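Local atomic coordinates of Lmo0181 protein (Listeria monocytogenes serovar 1/2a, PDB entry 5F7V), a protein that binds the cyclic glucan cycloalternan as the substrate-binding lipoprotein of an ABC transporter, and probably delivers it for uptake. Residues 177-182 and 368-372; 183-187 and 353-357; 216-220 and 374-378. All coordinates share one frame; numbering follows the deposited sequence.

Contact 1 of 3, residues 177-182 and 368-372; sequences VTMNEF and TNSEF. With GLC (alpha-D-glucopyranose), chain B.
Asn369 OD1 accepts a hydrogen bond from the backbone N of Met179 at 2.7 Å. The bond is nearly straight (160° at the hydrogen), and the donor lies in the carbonyl plane of the amide. It uses a first-turn N-H of helix 179-187, where no earlier helical carbonyl is in place to take it. Thr178 is the N-cap of the same helix. OG1 stands between backbone N and carbonyl carbon (chi1 63°) and accepts from Glu181 N at 3.0 Å. The other end of the Asn369 amide is tied as well, since water 2 joins ND2 to Asn180 N. Water 1 links Val177 O with Asn369 O.

Beside these polar links, Phe372 sets its edge toward the face of Phe182 in a T-shaped stack, centroids 5.5 Å apart and planes at 75°. Val177 O sits at the edge of the Phe372 ring, while Thr368 CG2 lies over one face. Met179 ends with CE 3.6 Å from Thr368 OG1.

The capped turn carries two residues that bind sugar. Asn180 ND2 donates to O5 of a glucose unit of cycloalternan at 3.0 Å, and Glu181 OE1 accepts from its O6 at 2.6 Å. Trp361 and Glu77 also hold the Asn180 amide. Helix 361-376 thus packs against the start of helix 179-187, with Leu212 of helix 206-220 and Leu386 of helix 382-397 against the phenylalanine pair.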
ATOM      1  N   VAL A 177      -4.945  -5.588 -11.271  1.00  3.52           N
ATOM      2  CA  VAL A 177      -5.414  -6.970 -11.226  1.00  3.54           C
ATOM      3  C   VAL A 177      -4.247  -7.813 -10.715  1.00  3.64           C
ATOM      4  O   VAL A 177      -3.542  -8.444 -11.484  1.00  3.79           O
ATOM      5  CB  VAL A 177      -5.996  -7.471 -12.559  1.00  3.64           C
ATOM      6  CG1 VAL A 177      -6.698  -8.796 -12.328  1.00  3.67           C
ATOM      7  CG2 VAL A 177      -6.986  -6.435 -13.074  1.00  3.57           C
ATOM      8  N   THR A 178      -4.065  -7.759  -9.403  1.00  3.56           N
ATOM      9  CA  THR A 178      -2.918  -8.308  -8.708  1.00  3.65           C
ATOM     10  C   THR A 178      -3.400  -8.998  -7.437  1.00  3.59           C
ATOM     11  O   THR A 178      -4.525  -8.771  -7.002  1.00  3.48           O
ATOM     12  CB  THR A 178      -1.924  -7.199  -8.298  1.00  3.66           C
ATOM     13  OG1 THR A 178      -2.628  -6.340  -7.377  1.00  3.52           O
ATOM     14  CG2 THR A 178      -1.376  -6.457  -9.494  1.00  3.75           C
ATOM     15  N   MET A 179      -2.546  -9.829  -6.845  1.00  3.81           N
ATOM     16  CA  MET A 179      -2.873 -10.429  -5.557  1.00  4.06           C
ATOM     17  C   MET A 179      -3.174  -9.366  -4.519  1.00  3.79           C
ATOM     18  O   MET A 179      -4.101  -9.524  -3.723  1.00  3.67           O
ATOM     19  CB  MET A 179      -1.732 -11.364  -5.109  1.00  4.68           C
ATOM     20  CG  MET A 179      -1.985 -11.940  -3.730  1.00  5.26           C
ATOM     21  SD  MET A 179      -3.400 -13.083  -3.670  1.00  6.91           S
ATOM     22  CE  MET A 179      -2.505 -14.616  -3.624  1.00  7.41           C
ATOM     23  N   ASN A 180      -2.387  -8.290  -4.487  1.00  3.66           N
ATOM     24  CA  ASN A 180      -2.607  -7.269  -3.449  1.00  3.64           C
ATOM     25  C   ASN A 180      -3.946  -6.600  -3.616  1.00  3.42           C
ATOM     26  O   ASN A 180      -4.648  -6.360  -2.628  1.00  3.49           O
ATOM     27  CB  ASN A 180      -1.511  -6.207  -3.461  1.00  3.77           C
ATOM     28  CG  ASN A 180      -0.718  -6.158  -2.184  1.00  3.92           C
ATOM     29  OD1 ASN A 180      -0.403  -7.197  -1.579  1.00  4.28           O
ATOM     30  ND2 ASN A 180      -0.395  -4.946  -1.756  1.00  3.95           N
ATOM     31  N   GLU A 181      -4.350  -6.357  -4.861  1.00  3.33           N
ATOM     32  CA  GLU A 181      -5.667  -5.744  -5.062  1.00  3.24           C
ATOM     33  C   GLU A 181      -6.772  -6.756  -4.782  1.00  3.23           C
ATOM     34  O   GLU A 181      -7.853  -6.434  -4.294  1.00  3.18           O
ATOM     35  CB  GLU A 181      -5.777  -5.210  -6.481  1.00  3.24           C
ATOM     36  CG  GLU A 181      -6.939  -4.244  -6.664  1.00  3.22           C
ATOM     37  CD  GLU A 181      -6.714  -2.875  -6.045  1.00  3.26           C
ATOM     38  OE1 GLU A 181      -5.587  -2.541  -5.555  1.00  3.37           O
ATOM     39  OE2 GLU A 181      -7.697  -2.087  -6.089  1.00  3.42           O
ATOM     40  N   PHE A 182      -6.489  -8.004  -5.147  1.00  3.29           N
ATOM     41  CA  PHE A 182      -7.552  -9.021  -5.132  1.00  3.32           C
ATOM     42  C   PHE A 182      -7.985  -9.428  -3.756  1.00  3.34           C
ATOM     43  O   PHE A 182      -9.153  -9.761  -3.611  1.00  3.35           O
ATOM     44  CB  PHE A 182      -7.076 -10.242  -5.891  1.00  3.43           C
ATOM     45  CG  PHE A 182      -8.198 -11.207  -6.162  1.00  3.48           C
ATOM     46  CD1 PHE A 182      -9.274 -10.808  -6.948  1.00  3.45           C
ATOM     47  CD2 PHE A 182      -8.217 -12.472  -5.627  1.00  3.59           C
ATOM     48  CE1 PHE A 182     -10.334 -11.644  -7.209  1.00  3.53           C
ATOM     49  CE2 PHE A 182      -9.279 -13.317  -5.880  1.00  3.68           C
ATOM     50  CZ  PHE A 182     -10.336 -12.890  -6.655  1.00  3.65           C
ATOM     51  N   THR A 368       0.625 -15.597  -8.599  1.00  5.33           N
ATOM     52  CA  THR A 368      -0.747 -15.205  -8.861  1.00  5.27           C
ATOM     53  C   THR A 368      -0.782 -14.043  -9.829  1.00  4.86           C
ATOM     54  O   THR A 368      -1.641 -14.008 -10.714  1.00  4.54           O
ATOM     55  CB  THR A 368      -1.473 -14.848  -7.561  1.00  5.53           C
ATOM     56  OG1 THR A 368      -1.579 -16.068  -6.811  1.00  6.93           O
ATOM     57  CG2 THR A 368      -2.850 -14.303  -7.755  1.00  5.48           C
ATOM     58  N   ASN A 369       0.134 -13.086  -9.682  1.00  4.72           N
ATOM     59  CA  ASN A 369       0.148 -11.938 -10.574  1.00  4.72           C
ATOM     60  C   ASN A 369       0.431 -12.349 -11.999  1.00  5.00           C
ATOM     61  O   ASN A 369      -0.143 -11.806 -12.940  1.00  5.03           O
ATOM     62  CB  ASN A 369       1.151 -10.878 -10.115  1.00  4.74           C
ATOM     63  CG  ASN A 369       0.702 -10.179  -8.863  1.00  4.52           C
ATOM     64  OD1 ASN A 369      -0.469 -10.252  -8.534  1.00  4.36           O
ATOM     65  ND2 ASN A 369       1.583  -9.504  -8.185  1.00  4.65           N
ATOM     66  N   SER A 370       1.296 -13.343 -12.177  0.70  5.30           N
ATOM     67  CA  SER A 370       1.566 -13.847 -13.528  0.70  5.83           C
ATOM     68  C   SER A 370       0.278 -14.490 -14.084  0.70  5.64           C
ATOM     69  O   SER A 370      -0.053 -14.262 -15.247  0.70  5.86           O
ATOM     70  CB  SER A 370       2.723 -14.844 -13.492  0.70  6.43           C
ATOM     71  OG  SER A 370       2.896 -15.496 -14.739  0.70  7.34           O
ATOM     72  N   GLU A 371      -0.443 -15.273 -13.282  1.00  5.38           N
ATOM     73  CA  GLU A 371      -1.693 -15.891 -13.747  1.00  5.46           C
ATOM     74  C   GLU A 371      -2.716 -14.830 -14.119  1.00  5.03           C
ATOM     75  O   GLU A 371      -3.424 -14.979 -15.105  1.00  4.97           O
ATOM     76  CB  GLU A 371      -2.258 -16.830 -12.688  1.00  5.97           C
ATOM     77  CG  GLU A 371      -1.391 -18.069 -12.500  1.00  6.68           C
ATOM     78  CD  GLU A 371      -1.156 -18.882 -13.757  1.00  7.87           C
ATOM     79  OE1 GLU A 371      -2.192 -19.262 -14.360  1.00  8.65           O
ATOM     80  OE2 GLU A 371      -0.002 -19.089 -14.201  1.00 10.05           O
ATOM     81  N   PHE A 372      -2.831 -13.771 -13.323  1.00  4.68           N
ATOM     82  CA  PHE A 372      -3.780 -12.717 -13.617  1.00  4.49           C
ATOM     83  C   PHE A 372      -3.404 -11.968 -14.891  1.00  4.94           C
ATOM     84  O   PHE A 372      -4.281 -11.665 -15.694  1.00  4.81           O
ATOM     85  CB  PHE A 372      -3.904 -11.751 -12.447  1.00  4.25           C
ATOM     86  CG  PHE A 372      -4.605 -12.282 -11.236  1.00  4.02           C
ATOM     87  CD1 PHE A 372      -5.184 -13.551 -11.153  1.00  3.95           C
ATOM     88  CD2 PHE A 372      -4.686 -11.476 -10.112  1.00  3.94           C
ATOM     89  CE1 PHE A 372      -5.825 -13.982 -10.018  1.00  3.91           C
ATOM     90  CE2 PHE A 372      -5.301 -11.908  -8.962  1.00  3.90           C
ATOM     91  CZ  PHE A 372      -5.887 -13.163  -8.918  1.00  3.86           C
TER
HETATM   92  C1  GLC B   1       0.753  -2.230  -3.864  1.00  2.49           C
HETATM   93  C2  GLC B   1       1.007  -1.620  -5.236  1.00  2.58           C
HETATM   94  C3  GLC B   1       0.113  -0.392  -5.408  1.00  2.64           C
HETATM   95  C4  GLC B   1      -1.336  -0.793  -5.207  1.00  2.58           C
HETATM   96  C5  GLC B   1      -1.536  -1.583  -3.905  1.00  2.54           C
HETATM   97  C6  GLC B   1      -2.915  -2.235  -3.775  1.00  2.64           C
HETATM   98  O2  GLC B   1       2.395  -1.279  -5.399  1.00  2.78           O
HETATM   99  O3  GLC B   1       0.333   0.085  -6.743  1.00  2.88           O
HETATM  100  O4  GLC B   1      -2.171   0.373  -5.118  1.00  2.70           O
HETATM  101  O5  GLC B   1      -0.602  -2.652  -3.744  1.00  2.49           O
HETATM  102  O6  GLC B   1      -3.105  -3.124  -4.870  1.00  2.67           O
HETATM  103  O   HOH W   1      -1.017  -9.120 -12.290  1.00 10.85           O
HETATM  104  O   HOH W   2       0.311  -8.190  -5.772  1.00  4.45           O

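Contact 2 of 3, residues 183-187 and 353-357; sequences YKVAA and VLPPV
Pro356 CD sits over the centre of the Tyr183 ring, 3.8 Å from the centroid and 7° off the ring normal. This is a CH-pi contact, with the proline corner set on the flat of the phenol. The preceding proline meets the outer end of the same side chain. Pro355 lies alongside Tyr183, pointing the same way, with CA, CB and CG near the hydroxyl; CA is 3.5 Å from Tyr183 OH. The two prolines thus take different parts of the side chain, one the face, one the hydroxyl end.

Tyr183 CG lies between its backbone N and carbonyl carbon (chi1 67°), and the ring extends from the helix toward the loop. Its hydroxyl donates to water 3 at 2.7 Å. The water passes a hydrogen bond on to Val353 O, also at the ring edge, so the buried phenol is tied to the loop backbone through solvent.

The loop follows strand 352-353, which pairs parallel with strand 278-287, and leads to helix 361-376. In this periplasmic-binding-protein type of fold, it passes close to helix 179-187 near the glycan pocket.

Val353 is the bump at the other end. It sets its two methyls against Lys184 and Ala187, three residues apart on the helix. In one of its two conformers CG2 lies 4.2 Å from Lys184 CA and CG1 4.2 Å from Ala187 CB; the other makes this division less certain. Lys184 gives only its base to this packing. Its chain leads away, and NZ forms salt bridges with Glu270 and Glu181. His279 of strand 278-287 meets the Tyr183 ring edge-to-face.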
ATOM      1  N   TYR A 183      -7.124  -9.406  -2.743  1.00  3.37           N
ATOM      2  CA  TYR A 183      -7.682  -9.828  -1.443  1.00  3.41           C
ATOM      3  C   TYR A 183      -8.759  -8.834  -1.016  1.00  3.36           C
ATOM      4  O   TYR A 183      -9.713  -9.192  -0.336  1.00  3.55           O
ATOM      5  CB  TYR A 183      -6.643 -10.075  -0.354  1.00  3.49           C
ATOM      6  CG  TYR A 183      -5.849  -8.903   0.176  1.00  3.47           C
ATOM      7  CD1 TYR A 183      -6.352  -8.085   1.159  1.00  3.46           C
ATOM      8  CD2 TYR A 183      -4.576  -8.613  -0.287  1.00  3.49           C
ATOM      9  CE1 TYR A 183      -5.614  -7.049   1.698  1.00  3.48           C
ATOM     10  CE2 TYR A 183      -3.819  -7.591   0.231  1.00  3.51           C
ATOM     11  CZ  TYR A 183      -4.361  -6.806   1.205  1.00  3.50           C
ATOM     12  OH  TYR A 183      -3.598  -5.803   1.743  1.00  3.57           O
ATOM     13  N   LYS A 184      -8.600  -7.561  -1.382  1.00  3.28           N
ATOM     14  CA  LYS A 184      -9.647  -6.554  -1.150  1.00  3.25           C
ATOM     15  C   LYS A 184     -10.876  -6.757  -2.025  1.00  3.23           C
ATOM     16  O   LYS A 184     -11.992  -6.743  -1.532  1.00  3.28           O
ATOM     17  CB  LYS A 184      -9.041  -5.189  -1.370  1.00  3.20           C
ATOM     18  CG  LYS A 184     -10.044  -4.060  -1.304  1.00  3.19           C
ATOM     19  CD  LYS A 184      -9.494  -2.709  -1.714  1.00  3.17           C
ATOM     20  CE  LYS A 184      -9.051  -2.639  -3.175  1.00  3.12           C
ATOM     21  NZ  LYS A 184      -8.351  -1.355  -3.443  1.00  3.13           N
ATOM     22  N   VAL A 185     -10.682  -6.885  -3.329  1.00  3.20           N
ATOM     23  CA  VAL A 185     -11.821  -7.018  -4.250  1.00  3.20           C
ATOM     24  C   VAL A 185     -12.597  -8.308  -3.986  1.00  3.30           C
ATOM     25  O   VAL A 185     -13.828  -8.314  -4.038  1.00  3.34           O
ATOM     26  CB  VAL A 185     -11.356  -6.868  -5.724  1.00  3.18           C
ATOM     27  CG1 VAL A 185     -12.530  -7.031  -6.652  1.00  3.21           C
ATOM     28  CG2 VAL A 185     -10.764  -5.476  -5.904  1.00  3.12           C
ATOM     29  N   ALA A 186     -11.882  -9.381  -3.647  1.00  3.35           N
ATOM     30  CA  ALA A 186     -12.578 -10.614  -3.190  1.00  3.47           C
ATOM     31  C   ALA A 186     -13.448 -10.352  -1.972  1.00  3.52           C
ATOM     32  O   ALA A 186     -14.615 -10.758  -1.937  1.00  3.62           O
ATOM     33  CB  ALA A 186     -11.558 -11.693  -2.887  1.00  3.54           C
ATOM     34  N   ALA A 187     -12.901  -9.602  -1.013  1.00  3.48           N
ATOM     35  CA  ALA A 187     -13.690  -9.275   0.183  1.00  3.57           C
ATOM     36  C   ALA A 187     -14.889  -8.417  -0.119  1.00  3.57           C
ATOM     37  O   ALA A 187     -15.903  -8.515   0.573  1.00  3.69           O
ATOM     38  CB  ALA A 187     -12.786  -8.589   1.198  1.00  3.55           C
ATOM     39  N   VAL A 353      -9.696  -4.134   5.398  0.60  6.00           N
ATOM     40  CA  VAL A 353      -9.299  -5.531   5.471  0.60  5.81           C
ATOM     41  C   VAL A 353      -7.777  -5.589   5.515  0.60  5.69           C
ATOM     42  O   VAL A 353      -7.084  -5.058   4.655  0.60  5.48           O
ATOM     43  CB  VAL A 353      -9.918  -6.393   4.359  0.60  5.57           C
ATOM     44  CG1 VAL A 353     -11.403  -6.525   4.643  0.60  5.82           C
ATOM     45  CG2 VAL A 353      -9.542  -5.899   2.955  0.60  5.36           C
ATOM     46  N   LEU A 354      -7.256  -6.220   6.556  1.00  5.84           N
ATOM     47  CA  LEU A 354      -5.816  -6.291   6.778  1.00  5.92           C
ATOM     48  C   LEU A 354      -5.182  -7.216   5.747  1.00  5.68           C
ATOM     49  O   LEU A 354      -5.822  -8.172   5.296  1.00  5.72           O
ATOM     50  CB  LEU A 354      -5.545  -6.765   8.197  1.00  6.24           C
ATOM     51  CG  LEU A 354      -6.149  -5.886   9.290  1.00  6.66           C
ATOM     52  CD1 LEU A 354      -5.877  -6.531  10.632  1.00  7.04           C
ATOM     53  CD2 LEU A 354      -5.544  -4.494   9.253  1.00  6.83           C
ATOM     54  N   PRO A 355      -3.918  -6.969   5.367  1.00  5.61           N
ATOM     55  CA  PRO A 355      -3.221  -7.949   4.531  1.00  5.54           C
ATOM     56  C   PRO A 355      -3.125  -9.328   5.188  1.00  5.77           C
ATOM     57  O   PRO A 355      -2.944  -9.372   6.408  1.00  5.95           O
ATOM     58  CB  PRO A 355      -1.818  -7.379   4.421  1.00  5.66           C
ATOM     59  CG  PRO A 355      -1.912  -5.969   4.868  1.00  5.76           C
ATOM     60  CD  PRO A 355      -3.003  -5.941   5.895  1.00  5.86           C
ATOM     61  N   PRO A 356      -3.277 -10.403   4.410  1.00  5.85           N
ATOM     62  CA  PRO A 356      -2.925 -11.696   4.982  1.00  6.14           C
ATOM     63  C   PRO A 356      -1.475 -11.657   5.484  1.00  6.49           C
ATOM     64  O   PRO A 356      -0.607 -11.087   4.822  1.00  6.36           O
ATOM     65  CB  PRO A 356      -3.119 -12.642   3.809  1.00  6.09           C
ATOM     66  CG  PRO A 356      -4.015 -11.962   2.907  1.00  5.84           C
ATOM     67  CD  PRO A 356      -3.633 -10.521   2.989  1.00  5.74           C
ATOM     68  N   VAL A 357      -1.216 -12.299   6.609  1.00  6.83           N
ATOM     69  CA  VAL A 357       0.115 -12.317   7.238  1.00  7.37           C
ATOM     70  C   VAL A 357       0.713 -13.718   7.099  1.00  7.68           C
ATOM     71  O   VAL A 357       0.396 -14.599   7.889  1.00  8.25           O
ATOM     72  CB  VAL A 357       0.034 -11.831   8.701  1.00  7.86           C
ATOM     73  CG1 VAL A 357       1.374 -11.904   9.412  1.00  8.25           C
ATOM     74  CG2 VAL A 357      -0.496 -10.384   8.711  1.00  8.02           C
TER
HETATM   75  O   HOH W   3      -4.872  -4.229   3.484  1.00  3.80           O

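Contact 3 of 3, residues 216-220 and 374-378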
ATOM      1  N   THR A 216     -11.304  -8.332 -14.624  1.00  4.04           N
ATOM      2  CA  THR A 216     -10.692  -8.636 -15.924  1.00  4.24           C
ATOM      3  C   THR A 216     -11.598  -8.261 -17.077  1.00  4.57           C
ATOM      4  O   THR A 216     -11.077  -7.843 -18.128  1.00  4.52           O
ATOM      5  CB  THR A 216     -10.243 -10.094 -16.002  1.00  4.30           C
ATOM      6  OG1 THR A 216     -11.364 -10.953 -15.859  1.00  4.36           O
ATOM      7  CG2 THR A 216      -9.217 -10.443 -14.933  1.00  4.20           C
ATOM      8  N   ASN A 217     -12.917  -8.351 -16.895  1.00  4.90           N
ATOM      9  CA  ASN A 217     -13.800  -7.966 -17.991  1.00  5.46           C
ATOM     10  C   ASN A 217     -13.684  -6.495 -18.318  1.00  5.44           C
ATOM     11  O   ASN A 217     -13.918  -6.128 -19.489  1.00  5.46           O
ATOM     12  CB  ASN A 217     -15.252  -8.253 -17.627  1.00  5.86           C
ATOM     13  CG  ASN A 217     -15.705  -9.660 -17.906  1.00  6.70           C
ATOM     14  OD1 ASN A 217     -14.994 -10.436 -18.503  1.00  7.92           O
ATOM     15  ND2 ASN A 217     -16.933  -9.946 -17.528  1.00  7.15           N
ATOM     16  N   GLU A 218     -13.337  -5.643 -17.357  1.00  5.48           N
ATOM     17  CA  GLU A 218     -13.129  -4.227 -17.685  1.00  5.77           C
ATOM     18  C   GLU A 218     -12.025  -4.032 -18.687  1.00  5.59           C
ATOM     19  O   GLU A 218     -12.053  -3.122 -19.526  1.00  5.57           O
ATOM     20  CB  GLU A 218     -12.790  -3.459 -16.420  1.00  6.32           C
ATOM     21  CG  GLU A 218     -14.001  -3.367 -15.524  1.00  7.50           C
ATOM     22  CD  GLU A 218     -13.853  -2.428 -14.364  1.00  9.08           C
ATOM     23  OE1 GLU A 218     -12.722  -2.321 -13.848  1.00  9.84           O
ATOM     24  OE2 GLU A 218     -14.923  -1.879 -13.976  1.00 11.82           O
ATOM     25  N   VAL A 219     -11.027  -4.906 -18.654  1.00  5.47           N
ATOM     26  CA  VAL A 219      -9.924  -4.823 -19.609  1.00  5.84           C
ATOM     27  C   VAL A 219     -10.252  -5.568 -20.901  1.00  6.48           C
ATOM     28  O   VAL A 219     -10.012  -5.031 -21.991  1.00  7.14           O
ATOM     29  CB  VAL A 219      -8.633  -5.418 -18.995  1.00  5.68           C
ATOM     30  CG1 VAL A 219      -7.534  -5.578 -20.041  1.00  5.96           C
ATOM     31  CG2 VAL A 219      -8.215  -4.548 -17.824  1.00  5.54           C
ATOM     32  N   THR A 220     -10.756  -6.799 -20.837  1.00  6.91           N
ATOM     33  CA  THR A 220     -10.844  -7.668 -22.016  1.00  7.66           C
ATOM     34  C   THR A 220     -12.170  -7.610 -22.761  1.00  8.37           C
ATOM     35  O   THR A 220     -12.201  -7.973 -23.962  1.00  9.71           O
ATOM     36  CB  THR A 220     -10.562  -9.129 -21.644  1.00  7.78           C
ATOM     37  OG1 THR A 220     -11.650  -9.595 -20.848  1.00  7.94           O
ATOM     38  CG2 THR A 220      -9.224  -9.281 -20.902  1.00  7.90           C
ATOM     39  N   LYS A 374      -1.950 -13.181 -17.434  1.00  5.95           N
ATOM     40  CA  LYS A 374      -2.330 -14.034 -18.560  1.00  6.24           C
ATOM     41  C   LYS A 374      -3.808 -13.846 -18.871  1.00  5.80           C
ATOM     42  O   LYS A 374      -4.177 -13.917 -20.042  1.00  5.70           O
ATOM     43  CB  LYS A 374      -2.061 -15.520 -18.296  1.00  7.04           C
ATOM     44  CG  LYS A 374      -0.597 -15.916 -18.288  1.00  8.03           C
ATOM     45  CD  LYS A 374      -0.425 -17.359 -17.861  1.00  9.53           C
ATOM     46  CE  LYS A 374       1.003 -17.738 -17.569  1.00 11.56           C
ATOM     47  NZ  LYS A 374       1.040 -19.152 -17.122  1.00 12.73           N
ATOM     48  N   VAL A 375      -4.682 -13.657 -17.887  1.00  5.25           N
ATOM     49  CA  VAL A 375      -6.093 -13.410 -18.228  1.00  5.20           C
ATOM     50  C   VAL A 375      -6.221 -12.098 -18.972  1.00  5.48           C
ATOM     51  O   VAL A 375      -6.898 -12.019 -19.992  1.00  5.63           O
ATOM     52  CB  VAL A 375      -6.946 -13.366 -16.952  1.00  4.85           C
ATOM     53  CG1 VAL A 375      -8.403 -13.150 -17.334  1.00  4.87           C
ATOM     54  CG2 VAL A 375      -6.739 -14.618 -16.108  1.00  4.80           C
ATOM     55  N   LEU A 376      -5.529 -11.091 -18.487  1.00  5.47           N
ATOM     56  CA  LEU A 376      -5.620  -9.759 -19.140  1.00  5.95           C
ATOM     57  C   LEU A 376      -5.111  -9.729 -20.555  1.00  6.42           C
ATOM     58  O   LEU A 376      -5.607  -8.928 -21.334  1.00  6.99           O
ATOM     59  CB  LEU A 376      -4.869  -8.703 -18.325  1.00  5.95           C
ATOM     60  CG  LEU A 376      -5.352  -8.441 -16.891  1.00  5.91           C
ATOM     61  CD1 LEU A 376      -4.510  -7.326 -16.322  1.00  6.19           C
ATOM     62  CD2 LEU A 376      -6.829  -8.101 -16.920  1.00  6.23           C
ATOM     63  N   ASN A 377      -4.169 -10.618 -20.888  1.00  6.60           N
ATOM     64  CA  ASN A 377      -3.588 -10.683 -22.218  1.00  7.15           C
ATOM     65  C   ASN A 377      -4.329 -11.653 -23.121  1.00  7.08           C
ATOM     66  O   ASN A 377      -3.950 -11.823 -24.282  1.00  7.71           O
ATOM     67  CB  ASN A 377      -2.116 -11.079 -22.118  1.00  7.64           C
ATOM     68  CG  ASN A 377      -1.247  -9.997 -21.513  1.00  8.17           C
ATOM     69  OD1 ASN A 377      -1.563  -8.817 -21.586  1.00  9.23           O
ATOM     70  ND2 ASN A 377      -0.102 -10.394 -20.967  1.00  8.82           N
ATOM     71  N   GLY A 378      -5.387 -12.286 -22.627  1.00  6.72           N
ATOM     72  CA  GLY A 378      -6.099 -13.219 -23.479  1.00  6.94           C
ATOM     73  C   GLY A 378      -5.461 -14.571 -23.609  1.00  6.99           C
ATOM     74  O   GLY A 378      -5.646 -15.225 -24.634  1.00  7.28           O
TER
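Leu376 CD2 is the methyl on which the tight part of this contact turns. It lies 3.8 Å from Val219 CB and 3.9 Å from Thr216 CG2, between residues one helical turn apart. Leu376 CG is anti to its carbonyl carbon (chi1 -61°). Its chi2 (-177°) sends CD1 on in the extended direction, and CD2, the other branch, turns to helix 206-220. Val219 and Leu376 cross at about a right angle. Next to them, Thr216 CG2 meets Val375 CG1 at 3.7 Å. The threonine acts here through its methyl, while its OG1 makes a weak hydrogen bond back to Leu212 O. The closest approaches in this half are between methyl and methine carbons.

The other half is thinner and faces solvent. Thr220, exposed in the last turn of helix 206-220, brings only its CG2 to the partner. That methyl rests 3.7 Å from Val375 O and equally far from Leu376 O. These carbonyls belong to the end of helix 361-376. Gly378 closes that helix in a Schellman motif: its phi is positive (80°), and its N bonds to Val375 O at 3.0 Å. Asn377 and Gly378 are exposed beyond it.

Two helix C-terminal ends therefore pack together at one side of the domain. Pro382 and Ala385 of helix 382-397 touch Val375, and Pro382 also reaches Thr216. Pro228 of helix 228-231 touches Leu376.

In the fold
Contacts 1 and 3 join helices 179-187, 206-220 and 361-376, and contact 2 ties helix 179-187 to loop 353-357. Along the chain the segments come as 177-182, 183-187, 216-220, 353-357, 368-372 and 374-378. Contact 2 is nested inside the loop closed by contact 1, and contact 3 crosses both. Contact 1 lies between the others, its centre about 12 Å from each of theirs; the centres of contacts 2 and 3 are about 21 Å apart. Contacts 1 and 2 share helix 179-187, and contacts 1 and 3 share helix 361-376. Val177 touches Thr216 and Leu376, joining contacts 1 and 3 directly. Packing thus runs from the glycan pocket outward to the helix ends.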